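PDB 4IED: class D beta-lactamase from Fusobacterium nucleatum subsp. polymorphum, which probably hydrolyses beta-lactam antibiotics to substituted beta-amino acids, the reaction by which class D enzymes confer resistance to these drugs. Local coordinates for residues F17-F31 with F235-N249. Sequence-based numbering, arbitrary orientation. Where two conformers were deposited one is given.
Sequences FMKEIFERKGLNGTF and FLPKREEIVREYFKN
Ile242 is the central bump of helix 238-249, filling a hollow lined by Lys25, Leu27 and Phe31, with Phe22 at the margin and Ile21 alongside; its CD1 lies 3.7 Å from Leu27 CD1. The knob from helix 16-25 is Lys25, set among Lys238, Glu241, Ile242 and Glu245. Its CD slides past Ile242 CG1 at 3.6 Å, and bends at chi3 and chi4 turn NZ toward the acids, where it meets Glu245 OE2 at 3.0 Å. The Glu241 bridge is long, but a water, modelled rather close, links Lys25 NZ to Glu241 OE1 and Glu245 OE2. The other oxygen, Glu245 OE1, takes Arg24 NH1 on its syn lone pair at 3.1 Å, with guanidinium and carboxylate nearly coplanar, so one carboxylate is gripped by two cations. At the far end the Asn249 amide lies flat on one face of the Phe17 ring, planes 8° apart, while Ile21 CG2 lies over the rim of the opposite face. Met18, extended beyond CG, fits its CE into the corner made by two rings: over the Tyr246 face, 3.8 Å from the centroid, and near the rim of a Phe31 face. Phe31 in turn points its edge at the Tyr246 face, an offset edge-to-face pair, with CE2 3.6 Å from Tyr246 CB. A Schellman motif at Gly26 ends helix 16-25 and leads toward strand 29-35. The two terminal helices, roughly antiparallel with axes at 144°, thus pack side by side on the antiparallel sheet of the beta-lactamase fold: Met18 reaches strand 40-44, Ile242 touches strand 221-229, and Val243 rests on strand 208-216.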
ATOM      1  N   PHE A  17      -9.112 -18.207 -12.123  1.00 15.28           N
ATOM      2  CA  PHE A  17      -9.114 -16.999 -12.921  1.00 14.99           C
ATOM      3  C   PHE A  17      -7.837 -16.165 -12.714  1.00 13.68           C
ATOM      4  O   PHE A  17      -7.198 -15.697 -13.668  1.00 13.90           O
ATOM      5  CB  PHE A  17     -10.359 -16.146 -12.614  1.00 15.83           C
ATOM      6  CG  PHE A  17     -10.539 -15.038 -13.594  1.00 16.84           C
ATOM      7  CD1 PHE A  17     -10.754 -15.351 -14.929  1.00 18.43           C
ATOM      8  CD2 PHE A  17     -10.354 -13.753 -13.249  1.00 16.92           C
ATOM      9  CE1 PHE A  17     -10.847 -14.374 -15.847  1.00 19.81           C
ATOM     10  CE2 PHE A  17     -10.496 -12.764 -14.174  1.00 18.49           C
ATOM     11  CZ  PHE A  17     -10.653 -13.089 -15.479  1.00 19.94           C
ATOM     12  N   MET A  18      -7.399 -16.056 -11.487  1.00 12.39           N
ATOM     13  CA  MET A  18      -6.122 -15.350 -11.301  1.00 12.03           C
ATOM     14  C   MET A  18      -4.987 -16.058 -12.074  1.00 13.06           C
ATOM     15  O   MET A  18      -4.119 -15.425 -12.683  1.00 12.60           O
ATOM     16  CB  MET A  18      -5.755 -15.299  -9.835  1.00 11.24           C
ATOM     17  CG  MET A  18      -6.674 -14.494  -8.974  1.00 10.72           C
ATOM     18  SD  MET A  18      -6.104 -14.472  -7.280  1.00  9.97           S
ATOM     19  CE  MET A  18      -7.319 -13.386  -6.563  1.00 11.19           C
ATOM     20  N   LYS A  19      -4.929 -17.384 -11.956  1.00 14.57           N
ATOM     21  CA  LYS A  19      -3.927 -18.164 -12.704  1.00 16.07           C
ATOM     22  C   LYS A  19      -3.948 -17.847 -14.204  1.00 17.51           C
ATOM     23  O   LYS A  19      -2.889 -17.598 -14.790  1.00 17.61           O
ATOM     24  CB  LYS A  19      -4.135 -19.659 -12.419  1.00 17.97           C
ATOM     25  CG  LYS A  19      -3.159 -20.524 -13.187  1.00 20.43           C
ATOM     26  CD  LYS A  19      -3.471 -21.952 -12.895  1.00 23.04           C
ATOM     27  CE  LYS A  19      -2.498 -22.785 -13.721  1.00 27.21           C
ATOM     28  NZ  LYS A  19      -2.547 -24.222 -13.433  1.00 31.26           N
ATOM     29  N   GLU A  20      -5.137 -17.799 -14.792  1.00 18.39           N
ATOM     30  CA  GLU A  20      -5.257 -17.541 -16.223  1.00 20.77           C
ATOM     31  C   GLU A  20      -4.738 -16.148 -16.569  1.00 18.49           C
ATOM     32  O   GLU A  20      -4.031 -16.021 -17.594  1.00 18.34           O
ATOM     33  CB  GLU A  20      -6.661 -17.679 -16.771  1.00 24.98           C
ATOM     34  CG  GLU A  20      -6.875 -16.923 -18.122  1.00 30.69           C
ATOM     35  CD  GLU A  20      -5.839 -17.104 -19.307  1.00 37.24           C
ATOM     36  OE1 GLU A  20      -6.106 -16.423 -20.338  1.00 43.15           O
ATOM     37  OE2 GLU A  20      -4.778 -17.873 -19.320  1.00 38.08           O
ATOM     38  N   ILE A  21      -5.076 -15.122 -15.772  1.00 16.58           N
ATOM     39  CA  ILE A  21      -4.648 -13.774 -16.146  0.50 16.68           C
ATOM     40  C   ILE A  21      -3.119 -13.687 -16.072  1.00 15.92           C
ATOM     41  O   ILE A  21      -2.485 -13.136 -16.953  1.00 16.46           O
ATOM     42  CB  ILE A  21      -5.389 -12.668 -15.382  0.50 16.77           C
ATOM     43  CG1 ILE A  21      -5.004 -12.665 -13.928  0.50 15.24           C
ATOM     44  CG2 ILE A  21      -6.888 -12.852 -15.469  0.50 17.72           C
ATOM     45  CD1 ILE A  21      -3.680 -11.936 -13.693  0.50 15.13           C
ATOM     46  N   PHE A  22      -2.510 -14.248 -15.030  1.00 14.53           N
ATOM     47  CA  PHE A  22      -1.070 -14.209 -14.920  1.00 14.16           C
ATOM     48  C   PHE A  22      -0.381 -14.921 -16.083  1.00 15.84           C
ATOM     49  O   PHE A  22       0.607 -14.435 -16.638  1.00 17.16           O
ATOM     50  CB  PHE A  22      -0.596 -14.790 -13.608  1.00 13.48           C
ATOM     51  CG  PHE A  22      -0.506 -13.790 -12.478  1.00 12.32           C
ATOM     52  CD1 PHE A  22      -1.622 -13.423 -11.710  1.00 11.39           C
ATOM     53  CD2 PHE A  22       0.719 -13.237 -12.150  1.00 12.82           C
ATOM     54  CE1 PHE A  22      -1.501 -12.549 -10.690  1.00 11.01           C
ATOM     55  CE2 PHE A  22       0.817 -12.340 -11.103  1.00 12.39           C
ATOM     56  CZ  PHE A  22      -0.315 -12.004 -10.321  1.00 11.63           C
ATOM     57  N   GLU A  23      -0.955 -16.035 -16.454  1.00 21.27           N
ATOM     58  CA  GLU A  23      -0.376 -16.858 -17.549  1.00 23.21           C
ATOM     59  C   GLU A  23      -0.544 -16.135 -18.901  1.00 24.11           C
ATOM     60  O   GLU A  23       0.396 -16.112 -19.761  1.00 26.32           O
ATOM     61  CB  GLU A  23      -0.968 -18.286 -17.568  1.00 25.70           C
ATOM     62  CG  GLU A  23      -0.539 -19.032 -16.303  1.00 27.22           C
ATOM     63  CD  GLU A  23      -0.761 -20.549 -16.286  1.00 32.18           C
ATOM     64  OE1 GLU A  23      -0.140 -21.171 -15.396  1.00 35.09           O
ATOM     65  OE2 GLU A  23      -1.513 -21.133 -17.151  1.00 34.64           O
ATOM     66  N   ARG A  24      -1.701 -15.488 -19.084  1.00 24.73           N
ATOM     67  CA  ARG A  24      -1.969 -14.764 -20.334  1.00 27.58           C
ATOM     68  C   ARG A  24      -0.989 -13.594 -20.531  1.00 28.65           C
ATOM     69  O   ARG A  24      -0.460 -13.347 -21.635  1.00 31.69           O
ATOM     70  CB  ARG A  24      -3.405 -14.218 -20.383  1.00 29.46           C
ATOM     71  CG  ARG A  24      -3.710 -13.543 -21.714  1.00 34.35           C
ATOM     72  CD  ARG A  24      -4.912 -12.624 -21.627  1.00 38.57           C
ATOM     73  NE  ARG A  24      -5.889 -13.099 -20.649  1.00 38.27           N
ATOM     74  CZ  ARG A  24      -6.448 -12.357 -19.675  1.00 40.22           C
ATOM     75  NH1 ARG A  24      -6.142 -11.070 -19.515  1.00 43.29           N
ATOM     76  NH2 ARG A  24      -7.345 -12.910 -18.868  1.00 40.82           N
ATOM     77  N   LYS A  25      -0.797 -12.854 -19.437  1.00 27.46           N
ATOM     78  CA  LYS A  25       0.045 -11.653 -19.448  1.00 29.08           C
ATOM     79  C   LYS A  25       1.526 -12.021 -19.381  1.00 28.10           C
ATOM     80  O   LYS A  25       2.382 -11.187 -19.610  1.00 30.55           O
ATOM     81  CB  LYS A  25      -0.356 -10.729 -18.312  1.00 29.30           C
ATOM     82  CG  LYS A  25      -1.797 -10.259 -18.487  1.00 32.90           C
ATOM     83  CD  LYS A  25      -2.274  -9.453 -17.302  1.00 34.95           C
ATOM     84  CE  LYS A  25      -2.471  -8.006 -17.674  1.00 41.97           C
ATOM     85  NZ  LYS A  25      -3.903  -7.621 -17.845  1.00 47.98           N
ATOM     86  N   GLY A  26       1.813 -13.277 -19.034  1.00 25.89           N
ATOM     87  CA  GLY A  26       3.177 -13.773 -18.939  1.00 26.12           C
ATOM     88  C   GLY A  26       3.967 -13.143 -17.797  1.00 24.35           C
ATOM     89  O   GLY A  26       5.169 -12.869 -17.933  1.00 26.79           O
ATOM     90  N   LEU A  27       3.307 -12.896 -16.672  1.00 20.87           N
ATOM     91  CA  LEU A  27       3.930 -12.182 -15.520  1.00 19.89           C
ATOM     92  C   LEU A  27       4.173 -13.098 -14.369  1.00 18.46           C
ATOM     93  O   LEU A  27       3.472 -14.147 -14.227  1.00 18.68           O
ATOM     94  CB  LEU A  27       3.039 -11.039 -15.118  1.00 20.17           C
ATOM     95  CG  LEU A  27       2.843  -9.946 -16.155  1.00 23.53           C
ATOM     96  CD1 LEU A  27       1.665  -9.112 -15.760  1.00 25.53           C
ATOM     97  CD2 LEU A  27       4.045  -9.068 -16.305  1.00 26.21           C
ATOM     98  N   ASN A  28       5.253 -12.814 -13.641  1.00 18.29           N
ATOM     99  CA  ASN A  28       5.608 -13.503 -12.424  1.00 18.42           C
ATOM    100  C   ASN A  28       5.185 -12.646 -11.248  1.00 17.71           C
ATOM    101  O   ASN A  28       5.493 -11.471 -11.181  1.00 18.02           O
ATOM    102  CB  ASN A  28       7.088 -13.743 -12.360  1.00 20.94           C
ATOM    103  CG  ASN A  28       7.566 -14.637 -13.460  1.00 23.72           C
ATOM    104  OD1 ASN A  28       8.666 -14.429 -13.986  1.00 26.83           O
ATOM    105  ND2 ASN A  28       6.754 -15.624 -13.844  1.00 23.99           N
ATOM    106  N   GLY A  29       4.416 -13.239 -10.337  1.00  7.84           N
ATOM    107  CA  GLY A  29       4.007 -12.506  -9.146  1.00  7.38           C
ATOM    108  C   GLY A  29       3.053 -13.329  -8.310  1.00  7.35           C
ATOM    109  O   GLY A  29       2.970 -14.530  -8.402  1.00  7.69           O
ATOM    110  N   THR A  30       2.352 -12.608  -7.411  1.00  6.97           N
ATOM    111  CA  THR A  30       1.406 -13.207  -6.553  1.00  6.95           C
ATOM    112  C   THR A  30       0.217 -12.241  -6.379  1.00  6.63           C
ATOM    113  O   THR A  30       0.351 -11.009  -6.546  1.00  6.36           O
ATOM    114  CB  THR A  30       2.043 -13.442  -5.139  1.00  6.90           C
ATOM    115  OG1 THR A  30       1.099 -14.169  -4.305  1.00  6.99           O
ATOM    116  CG2 THR A  30       2.477 -12.132  -4.407  1.00  6.52           C
ATOM    117  N   PHE A  31      -0.939 -12.806  -5.985  1.00  6.72           N
ATOM    118  CA  PHE A  31      -2.124 -11.986  -5.758  1.00  6.49           C
ATOM    119  C   PHE A  31      -2.970 -12.679  -4.688  1.00  6.61           C
ATOM    120  O   PHE A  31      -3.193 -13.873  -4.733  1.00  6.95           O
ATOM    121  CB  PHE A  31      -2.851 -11.928  -7.101  1.00  6.65           C
ATOM    122  CG  PHE A  31      -4.088 -10.976  -7.207  1.00  6.50           C
ATOM    123  CD1 PHE A  31      -4.394 -10.026  -6.289  1.00  6.21           C
ATOM    124  CD2 PHE A  31      -4.972 -11.160  -8.299  1.00  6.76           C
ATOM    125  CE1 PHE A  31      -5.496  -9.217  -6.478  1.00  6.15           C
ATOM    126  CE2 PHE A  31      -6.133 -10.379  -8.440  1.00  6.72           C
ATOM    127  CZ  PHE A  31      -6.334  -9.454  -7.515  1.00  6.42           C
ATOM    128  N   PHE A 235       5.277  -1.236 -17.807  1.00  9.73           N
ATOM    129  CA  PHE A 235       4.393  -2.343 -17.319  1.00  9.20           C
ATOM    130  C   PHE A 235       3.838  -2.062 -15.955  1.00  7.97           C
ATOM    131  O   PHE A 235       3.038  -2.857 -15.521  1.00  7.46           O
ATOM    132  CB  PHE A 235       5.170  -3.699 -17.328  1.00  9.92           C
ATOM    133  CG  PHE A 235       5.024  -4.516 -18.632  1.00 11.53           C
ATOM    134  CD1 PHE A 235       4.572  -3.967 -19.868  1.00 12.12           C
ATOM    135  CD2 PHE A 235       5.217  -5.865 -18.555  1.00 12.34           C
ATOM    136  CE1 PHE A 235       4.393  -4.774 -20.988  1.00 13.24           C
ATOM    137  CE2 PHE A 235       5.078  -6.681 -19.710  1.00 13.40           C
ATOM    138  CZ  PHE A 235       4.663  -6.124 -20.879  1.00 13.70           C
ATOM    139  N   LEU A 236       4.131  -0.901 -15.396  1.00  7.22           N
ATOM    140  CA  LEU A 236       3.508  -0.606 -14.097  1.00  6.63           C
ATOM    141  C   LEU A 236       1.943  -0.578 -14.127  1.00  6.45           C
ATOM    142  O   LEU A 236       1.345  -0.950 -13.158  1.00  6.16           O
ATOM    143  CB  LEU A 236       4.053   0.713 -13.555  1.00  6.53           C
ATOM    144  CG  LEU A 236       5.514   0.645 -13.106  1.00  6.64           C
ATOM    145  CD1 LEU A 236       6.031   2.030 -12.767  1.00  6.66           C
ATOM    146  CD2 LEU A 236       5.602  -0.212 -11.822  1.00  6.36           C
ATOM    147  N   PRO A 237       1.294  -0.186 -15.250  1.00  6.70           N
ATOM    148  CA  PRO A 237      -0.167  -0.186 -15.256  1.00  6.60           C
ATOM    149  C   PRO A 237      -0.749  -1.563 -15.018  1.00  6.67           C
ATOM    150  O   PRO A 237      -1.929  -1.703 -14.670  1.00  6.48           O
ATOM    151  CB  PRO A 237      -0.466   0.313 -16.661  1.00  7.00           C
ATOM    152  CG  PRO A 237       0.663   1.267 -16.980  1.00  7.17           C
ATOM    153  CD  PRO A 237       1.893   0.527 -16.432  1.00  7.10           C
ATOM    154  N   LYS A 238       0.032  -2.624 -15.260  1.00  7.35           N
ATOM    155  CA  LYS A 238      -0.475  -3.994 -15.122  0.50  7.67           C
ATOM    156  C   LYS A 238      -0.878  -4.322 -13.685  1.00  7.01           C
ATOM    157  O   LYS A 238      -1.695  -5.213 -13.496  1.00  7.01           O
ATOM    158  CB  LYS A 238       0.588  -5.031 -15.567  0.50  8.62           C
ATOM    159  CG  LYS A 238       1.062  -4.985 -17.050  0.50  9.96           C
ATOM    160  CD  LYS A 238       0.457  -5.974 -17.996  0.50 11.19           C
ATOM    161  CE  LYS A 238       1.148  -5.989 -19.393  0.50 12.36           C
ATOM    162  NZ  LYS A 238       0.264  -6.595 -20.463  0.50 13.48           N
ATOM    163  N   ARG A 239      -0.251  -3.706 -12.698  1.00  6.39           N
ATOM    164  CA  ARG A 239      -0.615  -3.980 -11.252  1.00  6.07           C
ATOM    165  C   ARG A 239      -2.097  -3.786 -11.063  1.00  5.92           C
ATOM    166  O   ARG A 239      -2.809  -4.724 -10.646  1.00  5.94           O
ATOM    167  CB  ARG A 239       0.143  -3.085 -10.356  1.00  5.72           C
ATOM    168  CG  ARG A 239       1.670  -3.090 -10.534  1.00  5.73           C
ATOM    169  CD  ARG A 239       2.304  -2.018  -9.713  1.00  5.56           C
ATOM    170  NE  ARG A 239       1.972  -0.682 -10.268  1.00  5.57           N
ATOM    171  CZ  ARG A 239       2.465   0.492  -9.884  1.00  5.52           C
ATOM    172  NH1 ARG A 239       3.408   0.527  -8.939  1.00  5.46           N
ATOM    173  NH2 ARG A 239       2.099   1.584 -10.496  1.00  5.60           N
ATOM    174  N   GLU A 240      -2.593  -2.554 -11.382  1.00  5.79           N
ATOM    175  CA  GLU A 240      -4.014  -2.223 -11.188  1.00  5.88           C
ATOM    176  C   GLU A 240      -4.861  -2.916 -12.284  1.00  6.26           C
ATOM    177  O   GLU A 240      -5.991  -3.309 -11.970  1.00  5.94           O
ATOM    178  CB  GLU A 240      -4.149  -0.757 -11.258  1.00  6.00           C
ATOM    179  CG  GLU A 240      -5.622  -0.356 -11.066  1.00  6.26           C
ATOM    180  CD  GLU A 240      -5.780   1.103 -10.677  1.00  6.60           C
ATOM    181  OE1 GLU A 240      -6.980   1.547 -10.543  1.00  6.89           O
ATOM    182  OE2 GLU A 240      -4.855   1.881 -10.477  1.00  6.87           O
ATOM    183  N   GLU A 241      -4.360  -3.147 -13.508  1.00  6.71           N
ATOM    184  CA  GLU A 241      -5.133  -3.831 -14.533  1.00  7.41           C
ATOM    185  C   GLU A 241      -5.530  -5.208 -14.043  1.00  6.95           C
ATOM    186  O   GLU A 241      -6.697  -5.618 -14.171  1.00  6.75           O
ATOM    187  CB  GLU A 241      -4.324  -3.943 -15.823  1.00  8.78           C
ATOM    188  CG  GLU A 241      -4.266  -2.639 -16.600  1.00 10.39           C
ATOM    189  CD  GLU A 241      -3.371  -2.722 -17.829  1.00 12.66           C
ATOM    190  OE1 GLU A 241      -2.934  -3.928 -18.177  1.00 15.40           O
ATOM    191  OE2 GLU A 241      -3.130  -1.630 -18.474  1.00 14.55           O
ATOM    192  N   ILE A 242      -4.602  -5.983 -13.475  1.00  6.59           N
ATOM    193  CA  ILE A 242      -4.921  -7.341 -13.087  1.00  6.64           C
ATOM    194  C   ILE A 242      -5.934  -7.351 -11.938  1.00  6.42           C
ATOM    195  O   ILE A 242      -6.898  -8.127 -11.917  1.00  6.61           O
ATOM    196  CB  ILE A 242      -3.632  -8.144 -12.673  1.00  6.75           C
ATOM    197  CG1 ILE A 242      -2.812  -8.378 -13.937  1.00  7.12           C
ATOM    198  CG2 ILE A 242      -3.987  -9.405 -11.890  1.00  6.82           C
ATOM    199  CD1 ILE A 242      -1.389  -8.782 -13.667  1.00  7.36           C
ATOM    200  N   VAL A 243      -5.683  -6.460 -10.972  1.00  6.07           N
ATOM    201  CA  VAL A 243      -6.666  -6.341  -9.882  1.00  5.91           C
ATOM    202  C   VAL A 243      -8.064  -5.991 -10.357  1.00  6.08           C
ATOM    203  O   VAL A 243      -9.055  -6.692  -9.982  1.00  6.22           O
ATOM    204  CB  VAL A 243      -6.161  -5.348  -8.821  1.00  5.57           C
ATOM    205  CG1 VAL A 243      -7.235  -5.144  -7.729  1.00  5.48           C
ATOM    206  CG2 VAL A 243      -4.890  -5.875  -8.187  1.00  5.47           C
ATOM    207  N   ARG A 244      -8.169  -5.019 -11.258  1.00  6.14           N
ATOM    208  CA  ARG A 244      -9.523  -4.674 -11.779  1.00  6.37           C
ATOM    209  C   ARG A 244     -10.094  -5.793 -12.579  1.00  6.81           C
ATOM    210  O   ARG A 244     -11.295  -6.030 -12.568  1.00  6.97           O
ATOM    211  CB  ARG A 244      -9.404  -3.363 -12.575  1.00  6.41           C
ATOM    212  CG  ARG A 244      -9.254  -2.125 -11.765  1.00  6.14           C
ATOM    213  CD  ARG A 244      -9.106  -0.842 -12.570  1.00  6.24           C
ATOM    214  NE  ARG A 244      -9.184   0.332 -11.735  1.00  6.05           N
ATOM    215  CZ  ARG A 244     -10.321   0.948 -11.458  1.00  6.17           C
ATOM    216  NH1 ARG A 244     -11.486   0.509 -11.874  1.00  6.44           N
ATOM    217  NH2 ARG A 244     -10.266   2.023 -10.664  1.00  6.03           N
ATOM    218  N   GLU A 245      -9.286  -6.563 -13.330  1.00  7.22           N
ATOM    219  CA  GLU A 245      -9.840  -7.632 -14.165  0.50  7.95           C
ATOM    220  C   GLU A 245     -10.449  -8.692 -13.238  1.00  7.86           C
ATOM    221  O   GLU A 245     -11.528  -9.217 -13.497  1.00  7.99           O
ATOM    222  CB  GLU A 245      -8.756  -8.202 -15.115  0.50  8.69           C
ATOM    223  CG  GLU A 245      -8.491  -7.273 -16.309  0.50  9.52           C
ATOM    224  CD  GLU A 245      -7.524  -7.750 -17.379  0.50 10.40           C
ATOM    225  OE1 GLU A 245      -7.538  -8.961 -17.697  0.50 11.66           O
ATOM    226  OE2 GLU A 245      -6.834  -6.811 -17.958  0.50 11.18           O
ATOM    227  N   TYR A 246      -9.776  -9.047 -12.146  1.00  7.45           N
ATOM    228  CA  TYR A 246     -10.335 -10.019 -11.225  1.00  7.45           C
ATOM    229  C   TYR A 246     -11.631  -9.485 -10.620  1.00  7.36           C
ATOM    230  O   TYR A 246     -12.649 -10.222 -10.544  1.00  7.53           O
ATOM    231  CB  TYR A 246      -9.326 -10.315 -10.076  1.00  7.31           C
ATOM    232  CG  TYR A 246      -9.930 -11.151  -8.958  1.00  7.33           C
ATOM    233  CD1 TYR A 246     -10.054 -12.493  -9.125  1.00  7.88           C
ATOM    234  CD2 TYR A 246     -10.383 -10.588  -7.789  1.00  7.22           C
ATOM    235  CE1 TYR A 246     -10.654 -13.345  -8.196  1.00  8.07           C
ATOM    236  CE2 TYR A 246     -11.032 -11.412  -6.835  1.00  7.41           C
ATOM    237  CZ  TYR A 246     -11.127 -12.763  -7.034  1.00  7.78           C
ATOM    238  OH  TYR A 246     -11.694 -13.622  -6.089  1.00  8.43           O
ATOM    239  N   PHE A 247     -11.643  -8.242 -10.138  1.00  6.92           N
ATOM    240  CA  PHE A 247     -12.876  -7.721  -9.499  1.00  7.02           C
ATOM    241  C   PHE A 247     -14.023  -7.488 -10.483  1.00  7.74           C
ATOM    242  O   PHE A 247     -15.182  -7.591 -10.075  1.00  7.87           O
ATOM    243  CB  PHE A 247     -12.582  -6.529  -8.635  1.00  6.62           C
ATOM    244  CG  PHE A 247     -11.909  -6.880  -7.344  1.00  6.31           C
ATOM    245  CD1 PHE A 247     -12.634  -7.573  -6.348  1.00  6.48           C
ATOM    246  CD2 PHE A 247     -10.634  -6.492  -7.074  1.00  6.00           C
ATOM    247  CE1 PHE A 247     -12.064  -7.966  -5.217  1.00  6.30           C
ATOM    248  CE2 PHE A 247     -10.043  -6.891  -5.858  1.00  5.89           C
ATOM    249  CZ  PHE A 247     -10.782  -7.571  -4.933  1.00  5.99           C
ATOM    250  N   LYS A 248     -13.716  -7.363 -11.783  1.00  7.13           N
ATOM    251  CA  LYS A 248     -14.784  -7.299 -12.793  1.00  9.32           C
ATOM    252  C   LYS A 248     -15.321  -8.732 -12.988  1.00  9.85           C
ATOM    253  O   LYS A 248     -16.582  -8.916 -13.088  1.00 10.55           O
ATOM    254  CB  LYS A 248     -14.242  -6.727 -14.090  1.00 12.29           C
ATOM    255  CG  LYS A 248     -14.147  -5.181 -14.041  1.00 14.76           C
ATOM    256  CD  LYS A 248     -13.608  -4.505 -15.254  1.00 19.02           C
ATOM    257  CE  LYS A 248     -12.166  -4.870 -15.666  1.00 20.32           C
ATOM    258  NZ  LYS A 248     -11.829  -4.295 -16.963  1.00 25.59           N
ATOM    259  N   ASN A 249     -14.459  -9.761 -12.992  1.00 10.57           N
ATOM    260  CA  ASN A 249     -14.862 -11.171 -13.133  1.00 12.55           C
ATOM    261  C   ASN A 249     -15.856 -11.637 -12.064  1.00 11.64           C
ATOM    262  O   ASN A 249     -16.754 -12.405 -12.330  1.00 13.33           O
ATOM    263  CB  ASN A 249     -13.619 -12.071 -13.082  1.00 14.65           C
ATOM    264  CG  ASN A 249     -13.953 -13.538 -13.314  1.00 17.77           C
ATOM    265  OD1 ASN A 249     -13.857 -14.374 -12.408  1.00 19.40           O
ATOM    266  ND2 ASN A 249     -14.289 -13.860 -14.504  1.00 21.06           N
TER
HETATM  267  O   HOH W   1      -4.660  -5.513 -18.918  1.00 29.84           O